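Local coordinates for putative cell invasion protein with MAC/Perforin domain (Bacteroides thetaiotaomicron VPI-5482, PDB 3KK7) that belongs to the membrane-attack complex/perforin (MACPF) family and may take part in cell invasion, though its precise activity is not established, at residues C58-E63 with F211-Y216; F120-K125 with L338-L343. All blocks are in the same frame, centred on the assembly; numbering follows the deposited sequence.

Contact 1: residues C58-E63 with F211-Y216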
ATOM      1  N   CYS A  58      -5.571  -8.563  -7.286  1.00 27.39           N
ATOM      2  CA  CYS A  58      -5.738  -8.699  -5.844  1.00 28.46           C
ATOM      3  C   CYS A  58      -4.652  -7.990  -5.091  1.00 27.39           C
ATOM      4  O   CYS A  58      -3.551  -7.788  -5.596  1.00 27.18           O
ATOM      5  CB  CYS A  58      -5.736 -10.157  -5.380  1.00 28.89           C
ATOM      6  SG  CYS A  58      -7.209 -10.999  -5.911  1.00 33.47           S
ATOM      7  N   SER A  59      -4.977  -7.637  -3.860  1.00 26.77           N
ATOM      8  CA  SER A  59      -3.992  -7.072  -2.973  1.00 26.27           C
ATOM      9  C   SER A  59      -2.981  -8.162  -2.598  1.00 26.16           C
ATOM     10  O   SER A  59      -3.268  -9.375  -2.650  1.00 25.97           O
ATOM     11  CB  SER A  59      -4.675  -6.529  -1.734  1.00 25.82           C
ATOM     12  OG  SER A  59      -5.319  -7.602  -1.065  1.00 25.99           O
ATOM     13  N   TYR A  60      -1.800  -7.703  -2.219  1.00 25.81           N
ATOM     14  CA  TYR A  60      -0.704  -8.549  -1.868  1.00 26.00           C
ATOM     15  C   TYR A  60      -0.103  -8.059  -0.543  1.00 26.38           C
ATOM     16  O   TYR A  60       0.140  -6.853  -0.375  1.00 26.26           O
ATOM     17  CB  TYR A  60       0.331  -8.533  -2.994  1.00 25.66           C
ATOM     18  CG  TYR A  60       1.491  -9.433  -2.703  1.00 25.89           C
ATOM     19  CD1 TYR A  60       2.602  -8.975  -1.994  1.00 25.94           C
ATOM     20  CD2 TYR A  60       1.468 -10.757  -3.097  1.00 26.09           C
ATOM     21  CE1 TYR A  60       3.672  -9.827  -1.696  1.00 25.67           C
ATOM     22  CE2 TYR A  60       2.528 -11.604  -2.817  1.00 27.20           C
ATOM     23  CZ  TYR A  60       3.619 -11.140  -2.113  1.00 26.58           C
ATOM     24  OH  TYR A  60       4.633 -12.013  -1.847  1.00 27.57           O
ATOM     25  N   ALA A  61       0.150  -8.994   0.380  1.00 26.57           N
ATOM     26  CA  ALA A  61       0.612  -8.659   1.745  1.00 26.89           C
ATOM     27  C   ALA A  61       2.104  -8.860   1.948  1.00 27.34           C
ATOM     28  O   ALA A  61       2.615  -9.977   1.838  1.00 26.31           O
ATOM     29  CB  ALA A  61      -0.143  -9.497   2.764  1.00 27.15           C
ATOM     30  N   VAL A  62       2.802  -7.781   2.255  1.00 28.51           N
ATOM     31  CA  VAL A  62       4.246  -7.854   2.471  1.00 30.08           C
ATOM     32  C   VAL A  62       4.500  -8.026   3.973  1.00 31.19           C
ATOM     33  O   VAL A  62       4.906  -9.095   4.408  1.00 30.61           O
ATOM     34  CB  VAL A  62       5.000  -6.594   1.919  1.00 30.36           C
ATOM     35  CG1 VAL A  62       6.497  -6.634   2.284  1.00 30.50           C
ATOM     36  CG2 VAL A  62       4.825  -6.454   0.397  1.00 29.60           C
ATOM     37  N   GLU A  63       4.205  -6.980   4.750  1.00 32.32           N
ATOM     38  CA  GLU A  63       4.488  -6.951   6.191  1.00 33.07           C
ATOM     39  C   GLU A  63       3.881  -8.094   6.958  1.00 32.87           C
ATOM     40  O   GLU A  63       4.507  -8.641   7.853  1.00 34.09           O
ATOM     41  CB  GLU A  63       3.966  -5.650   6.820  1.00 34.09           C
ATOM     42  CG  GLU A  63       4.434  -5.407   8.267  1.00 35.81           C
ATOM     43  CD  GLU A  63       4.077  -4.006   8.776  1.00 39.30           C
ATOM     44  OE1 GLU A  63       3.124  -3.373   8.289  1.00 41.29           O
ATOM     45  OE2 GLU A  63       4.773  -3.513   9.672  1.00 44.97           O
ATOM     46  N   PHE A 211       0.001  -3.747  -1.751  1.00 23.78           N
ATOM     47  CA  PHE A 211       0.193  -3.706  -3.194  1.00 23.96           C
ATOM     48  C   PHE A 211      -0.855  -4.474  -3.971  1.00 23.88           C
ATOM     49  O   PHE A 211      -1.577  -5.317  -3.417  1.00 23.17           O
ATOM     50  CB  PHE A 211       1.567  -4.248  -3.533  1.00 24.61           C
ATOM     51  CG  PHE A 211       2.685  -3.413  -2.982  1.00 24.56           C
ATOM     52  CD1 PHE A 211       3.071  -2.256  -3.625  1.00 24.20           C
ATOM     53  CD2 PHE A 211       3.356  -3.797  -1.829  1.00 24.20           C
ATOM     54  CE1 PHE A 211       4.088  -1.474  -3.115  1.00 25.18           C
ATOM     55  CE2 PHE A 211       4.382  -3.022  -1.321  1.00 24.16           C
ATOM     56  CZ  PHE A 211       4.743  -1.862  -1.961  1.00 24.56           C
ATOM     57  N   VAL A 212      -0.947  -4.155  -5.266  1.00 23.45           N
ATOM     58  CA  VAL A 212      -1.868  -4.865  -6.167  1.00 22.57           C
ATOM     59  C   VAL A 212      -1.083  -5.701  -7.168  1.00 22.49           C
ATOM     60  O   VAL A 212      -0.133  -5.222  -7.792  1.00 22.06           O
ATOM     61  CB  VAL A 212      -2.810  -3.906  -6.886  1.00 22.12           C
ATOM     62  CG1 VAL A 212      -3.834  -4.677  -7.662  1.00 21.88           C
ATOM     63  CG2 VAL A 212      -3.479  -3.013  -5.894  1.00 20.88           C
ATOM     64  N   LEU A 213      -1.478  -6.962  -7.307  1.00 22.22           N
ATOM     65  CA  LEU A 213      -0.826  -7.878  -8.258  1.00 22.22           C
ATOM     66  C   LEU A 213      -1.163  -7.522  -9.731  1.00 21.84           C
ATOM     67  O   LEU A 213      -2.297  -7.655 -10.139  1.00 21.37           O
ATOM     68  CB  LEU A 213      -1.245  -9.339  -7.959  1.00 21.87           C
ATOM     69  CG  LEU A 213      -0.635  -9.933  -6.679  1.00 21.59           C
ATOM     70  CD1 LEU A 213      -1.503 -11.056  -6.082  1.00 21.99           C
ATOM     71  CD2 LEU A 213       0.818 -10.429  -6.894  1.00 19.10           C
ATOM     72  N   THR A 214      -0.159  -7.104 -10.498  1.00 21.88           N
ATOM     73  CA  THR A 214      -0.272  -6.820 -11.923  1.00 21.94           C
ATOM     74  C   THR A 214       0.555  -7.759 -12.808  1.00 22.58           C
ATOM     75  O   THR A 214       0.278  -7.864 -14.025  1.00 22.23           O
ATOM     76  CB  THR A 214       0.208  -5.387 -12.258  1.00 21.70           C
ATOM     77  OG1 THR A 214       1.599  -5.260 -11.928  1.00 25.55           O
ATOM     78  CG2 THR A 214      -0.592  -4.326 -11.515  1.00 19.57           C
ATOM     79  N   GLY A 215       1.577  -8.410 -12.231  1.00 22.63           N
ATOM     80  CA  GLY A 215       2.471  -9.304 -13.003  1.00 22.76           C
ATOM     81  C   GLY A 215       3.091 -10.445 -12.198  1.00 23.05           C
ATOM     82  O   GLY A 215       3.938 -10.239 -11.343  1.00 23.09           O
ATOM     83  N   TYR A 216       2.683 -11.677 -12.468  1.00 23.52           N
ATOM     84  CA  TYR A 216       3.237 -12.807 -11.740  1.00 23.38           C
ATOM     85  C   TYR A 216       3.447 -14.010 -12.614  1.00 23.43           C
ATOM     86  O   TYR A 216       3.058 -14.002 -13.778  1.00 22.99           O
ATOM     87  CB  TYR A 216       2.351 -13.172 -10.554  1.00 23.41           C
ATOM     88  CG  TYR A 216       0.920 -13.624 -10.832  1.00 23.71           C
ATOM     89  CD1 TYR A 216       0.605 -14.968 -11.012  1.00 22.09           C
ATOM     90  CD2 TYR A 216      -0.134 -12.695 -10.819  1.00 23.85           C
ATOM     91  CE1 TYR A 216      -0.715 -15.380 -11.193  1.00 22.05           C
ATOM     92  CE2 TYR A 216      -1.451 -13.083 -11.019  1.00 23.55           C
ATOM     93  CZ  TYR A 216      -1.751 -14.427 -11.201  1.00 23.51           C
ATOM     94  OH  TYR A 216      -3.090 -14.782 -11.393  1.00 18.76           O
TER
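Strand 58-60 pairs with the start of strand 211-218 inside the MACPF domain, and the angle of 127° between the two short segments marks a strongly twisted antiparallel ladder. Cys58 opens it through its carbonyl: Leu213 N reaches Cys58 O at 2.8 Å with an almost straight N-H...O angle of 174°, the donor lying nearly along the C=O axis. Leu213 CB, CG and CD1 lie alongside the same oxygen, CB nearest at 3.6 Å from Cys58 O. Ser59 faces Val212 in the non-hydrogen-bonded pair, where Ser59 CA comes within 3.0 Å of Phe211 O in a CA-H...O contact; its hydroxyl turns to Tyr208 O and Tyr77 N. Tyr60 forms the hydrogen-bonded pair with Phe211. Tyr60 N lies 2.7 Å from Phe211 O, but above the carbonyl plane and bent, and the return bond from Phe211 N to Tyr60 O is weak. With CG anti to the backbone N (chi1 -178°), the end of the Tyr60 ring leads away from 211-216, Leu213 CD2 meeting Tyr60 CD2 obliquely at 3.9 Å, while the hydroxyl bonds with Gly70 N and Asn74 ND2. Val62, past the strand, brings CG2 to the edge of the Phe211 ring, 3.8 Å from CD2. Replacing Leu213 by an alanine removes CG, CD1 and CD2 and would probably loosen the packing against Tyr60 CB and CD2. The chemistry is thus that of a buried strand pair: main-chain bonds set the register, and apolar side chains fill in around Tyr60 and Phe211.

Contact 2: residues F120-K125 with L338-L343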
ATOM      1  N   PHE A 120      13.129  -8.488  -3.796  1.00 24.24           N
ATOM      2  CA  PHE A 120      11.792  -7.888  -3.592  1.00 25.16           C
ATOM      3  C   PHE A 120      11.669  -6.523  -4.269  1.00 25.42           C
ATOM      4  O   PHE A 120      10.675  -6.260  -4.946  1.00 25.52           O
ATOM      5  CB  PHE A 120      11.451  -7.754  -2.106  1.00 25.39           C
ATOM      6  CG  PHE A 120      10.151  -7.073  -1.860  1.00 25.72           C
ATOM      7  CD1 PHE A 120       8.992  -7.585  -2.379  1.00 25.59           C
ATOM      8  CD2 PHE A 120      10.086  -5.893  -1.148  1.00 27.84           C
ATOM      9  CE1 PHE A 120       7.778  -6.942  -2.179  1.00 26.15           C
ATOM     10  CE2 PHE A 120       8.876  -5.245  -0.960  1.00 27.00           C
ATOM     11  CZ  PHE A 120       7.726  -5.780  -1.474  1.00 25.88           C
ATOM     12  N   THR A 121      12.698  -5.686  -4.109  1.00 25.40           N
ATOM     13  CA  THR A 121      12.718  -4.337  -4.651  1.00 25.22           C
ATOM     14  C   THR A 121      12.304  -4.263  -6.105  1.00 25.69           C
ATOM     15  O   THR A 121      11.502  -3.407  -6.501  1.00 26.04           O
ATOM     16  CB  THR A 121      14.117  -3.746  -4.517  1.00 25.44           C
ATOM     17  OG1 THR A 121      14.431  -3.653  -3.121  1.00 26.07           O
ATOM     18  CG2 THR A 121      14.237  -2.366  -5.209  1.00 22.67           C
ATOM     19  N   LYS A 122      12.847  -5.165  -6.908  1.00 26.08           N
ATOM     20  CA  LYS A 122      12.599  -5.111  -8.344  1.00 25.98           C
ATOM     21  C   LYS A 122      11.221  -5.602  -8.746  1.00 25.52           C
ATOM     22  O   LYS A 122      10.835  -5.382  -9.891  1.00 25.51           O
ATOM     23  CB  LYS A 122      13.675  -5.860  -9.110  1.00 25.82           C
ATOM     24  CG  LYS A 122      13.615  -7.357  -9.011  1.00 27.49           C
ATOM     25  CD  LYS A 122      14.907  -7.935  -9.624  1.00 29.29           C
ATOM     26  CE  LYS A 122      14.914  -9.445  -9.641  1.00 30.04           C
ATOM     27  NZ  LYS A 122      16.052  -9.957 -10.473  1.00 31.82           N
ATOM     28  N   THR A 123      10.497  -6.267  -7.828  1.00 24.89           N
ATOM     29  CA  THR A 123       9.094  -6.646  -8.065  1.00 24.23           C
ATOM     30  C   THR A 123       8.120  -5.460  -7.980  1.00 24.15           C
ATOM     31  O   THR A 123       7.031  -5.524  -8.503  1.00 23.73           O
ATOM     32  CB  THR A 123       8.570  -7.727  -7.093  1.00 23.78           C
ATOM     33  OG1 THR A 123       8.316  -7.147  -5.803  1.00 24.21           O
ATOM     34  CG2 THR A 123       9.523  -8.867  -6.993  1.00 22.16           C
ATOM     35  N   VAL A 124       8.501  -4.397  -7.299  1.00 25.03           N
ATOM     36  CA  VAL A 124       7.637  -3.239  -7.158  1.00 25.34           C
ATOM     37  C   VAL A 124       7.875  -2.301  -8.320  1.00 25.89           C
ATOM     38  O   VAL A 124       9.005  -2.143  -8.802  1.00 26.67           O
ATOM     39  CB  VAL A 124       7.864  -2.533  -5.809  1.00 25.96           C
ATOM     40  CG1 VAL A 124       6.927  -1.316  -5.652  1.00 24.72           C
ATOM     41  CG2 VAL A 124       7.676  -3.545  -4.645  1.00 24.36           C
ATOM     42  N   LYS A 125       6.781  -1.724  -8.801  1.00 25.96           N
ATOM     43  CA  LYS A 125       6.792  -0.778  -9.901  1.00 26.14           C
ATOM     44  C   LYS A 125       7.966   0.204  -9.840  1.00 26.40           C
ATOM     45  O   LYS A 125       8.123   0.962  -8.908  1.00 26.29           O
ATOM     46  CB  LYS A 125       5.492   0.015  -9.880  1.00 26.08           C
ATOM     47  CG  LYS A 125       5.387   1.107 -10.863  1.00 24.17           C
ATOM     48  CD  LYS A 125       4.338   2.092 -10.394  1.00 24.89           C
ATOM     49  CE  LYS A 125       3.920   3.060 -11.508  1.00 23.00           C
ATOM     50  NZ  LYS A 125       3.175   4.183 -10.890  1.00 24.00           N
ATOM     51  N   LEU A 338       6.922 -13.386  -8.636  1.00 25.72           N
ATOM     52  CA  LEU A 338       6.485 -12.115  -9.195  1.00 25.42           C
ATOM     53  C   LEU A 338       7.390 -11.691 -10.362  1.00 25.30           C
ATOM     54  O   LEU A 338       8.576 -11.970 -10.371  1.00 24.46           O
ATOM     55  CB  LEU A 338       6.501 -11.032  -8.116  1.00 25.29           C
ATOM     56  CG  LEU A 338       5.558 -11.235  -6.926  1.00 26.44           C
ATOM     57  CD1 LEU A 338       5.880 -10.260  -5.802  1.00 26.67           C
ATOM     58  CD2 LEU A 338       4.086 -11.089  -7.335  1.00 26.93           C
ATOM     59  N   GLN A 339       6.789 -11.034 -11.350  1.00 24.95           N
ATOM     60  CA  GLN A 339       7.510 -10.415 -12.438  1.00 24.54           C
ATOM     61  C   GLN A 339       8.108  -9.131 -11.936  1.00 24.24           C
ATOM     62  O   GLN A 339       7.584  -8.522 -11.008  1.00 23.92           O
ATOM     63  CB  GLN A 339       6.554 -10.054 -13.575  1.00 24.38           C
ATOM     64  CG  GLN A 339       5.973 -11.228 -14.284  1.00 22.93           C
ATOM     65  CD  GLN A 339       5.064 -10.811 -15.430  1.00 22.05           C
ATOM     66  OE1 GLN A 339       5.346  -9.830 -16.148  1.00 18.46           O
ATOM     67  NE2 GLN A 339       3.986 -11.587 -15.643  1.00 18.67           N
ATOM     68  N   ASP A 340       9.190  -8.700 -12.564  1.00 24.13           N
ATOM     69  CA  ASP A 340       9.746  -7.405 -12.227  1.00 24.04           C
ATOM     70  C   ASP A 340       8.637  -6.381 -12.450  1.00 23.88           C
ATOM     71  O   ASP A 340       7.940  -6.403 -13.466  1.00 23.76           O
ATOM     72  CB  ASP A 340      10.964  -7.063 -13.083  1.00 23.86           C
ATOM     73  CG  ASP A 340      12.174  -7.957 -12.800  1.00 24.48           C
ATOM     74  OD1 ASP A 340      12.141  -8.818 -11.902  1.00 24.78           O
ATOM     75  OD2 ASP A 340      13.177  -7.793 -13.514  1.00 26.03           O
ATOM     76  N   GLY A 341       8.453  -5.495 -11.486  1.00 23.50           N
ATOM     77  CA  GLY A 341       7.380  -4.523 -11.575  1.00 23.50           C
ATOM     78  C   GLY A 341       5.976  -5.118 -11.570  1.00 23.16           C
ATOM     79  O   GLY A 341       5.054  -4.477 -12.053  1.00 23.31           O
ATOM     80  N   GLY A 342       5.822  -6.332 -11.019  1.00 22.94           N
ATOM     81  CA  GLY A 342       4.521  -7.007 -10.922  1.00 22.79           C
ATOM     82  C   GLY A 342       3.645  -6.576  -9.752  1.00 23.08           C
ATOM     83  O   GLY A 342       2.557  -7.108  -9.573  1.00 22.90           O
ATOM     84  N   LEU A 343       4.145  -5.650  -8.924  1.00 23.39           N
ATOM     85  CA  LEU A 343       3.400  -5.096  -7.783  1.00 23.44           C
ATOM     86  C   LEU A 343       3.273  -3.583  -7.936  1.00 22.76           C
ATOM     87  O   LEU A 343       4.261  -2.888  -8.059  1.00 23.27           O
ATOM     88  CB  LEU A 343       4.075  -5.411  -6.436  1.00 23.34           C
ATOM     89  CG  LEU A 343       4.155  -6.852  -5.944  1.00 23.41           C
ATOM     90  CD1 LEU A 343       4.981  -6.905  -4.654  1.00 21.11           C
ATOM     91  CD2 LEU A 343       2.771  -7.428  -5.736  1.00 23.14           C
TER
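A type II beta turn from Gln339 to Gly342, linking strands 334-338 and 343-345, docks against the 3-10 segment 121-123 of the MACPF domain. Thr123 and Leu343 lie side by side and point the same way, which sets Leu343 CD1 3.5 Å from Thr123 OG1. That hydroxyl is held by Phe120 O, an acceptor it shares with Thr123 N. The Thr123 side chain crosses Leu338 obliquely, its CG2, anti to the carbonyl carbon, 3.9 Å from Leu338 CB. Phe120 approaches Leu343 at about a right angle: its CB starts away from the turn, yet chi1 of 176° swings the ring back until Phe120 CE1 stands 3.7 Å from Leu343 CD1. Lys122, extended beyond CG, passes Asp340 obliquely with its methylenes along OD1, while Lys122 NZ stays 4.3 Å from Asp340 OD1, too far for a salt bridge. Lys125 leads away to a salt bridge with Asp348. The backbones themselves are joined by three hydrogen bonds, including Leu343 N to Thr123 O and Lys125 N to Leu343 O, both donors nearly along the C=O axis. Gly341 carries the positive phi of the turn (64°), and at Gly342 a CB would clash with Gln339 O. The remaining bond runs from Gly341 N to Lys122 O, 2.9 Å long, in the carbonyl plane and on a lone pair.

How the contacts relate
Contacts 1 and 2 adjoin, their centres about 9 Å apart, and their segments alternate along the chain. Both concern the antiparallel MACPF sheet: contact 1 joins two of its strands, whereas contact 2 sets a loop against the turn between two others. Every touching residue of contact 1 is buried; contact 2 is mostly buried but has an exposed charged fringe at Lys122 and Asp340. Main-chain bonds build a strand ladder in contact 1; in contact 2 they fasten a non-strand segment to a turn, with a single bridge between Val124 and Leu343. Probable hydrogen bonds, Thr214 N to Gly342 O and Gly215 O to Gln339 N, tie 211-216 to 338-343, while Leu213 meets Leu338 and Val62 meets Phe120, so apolar side chains also bridge the two contacts.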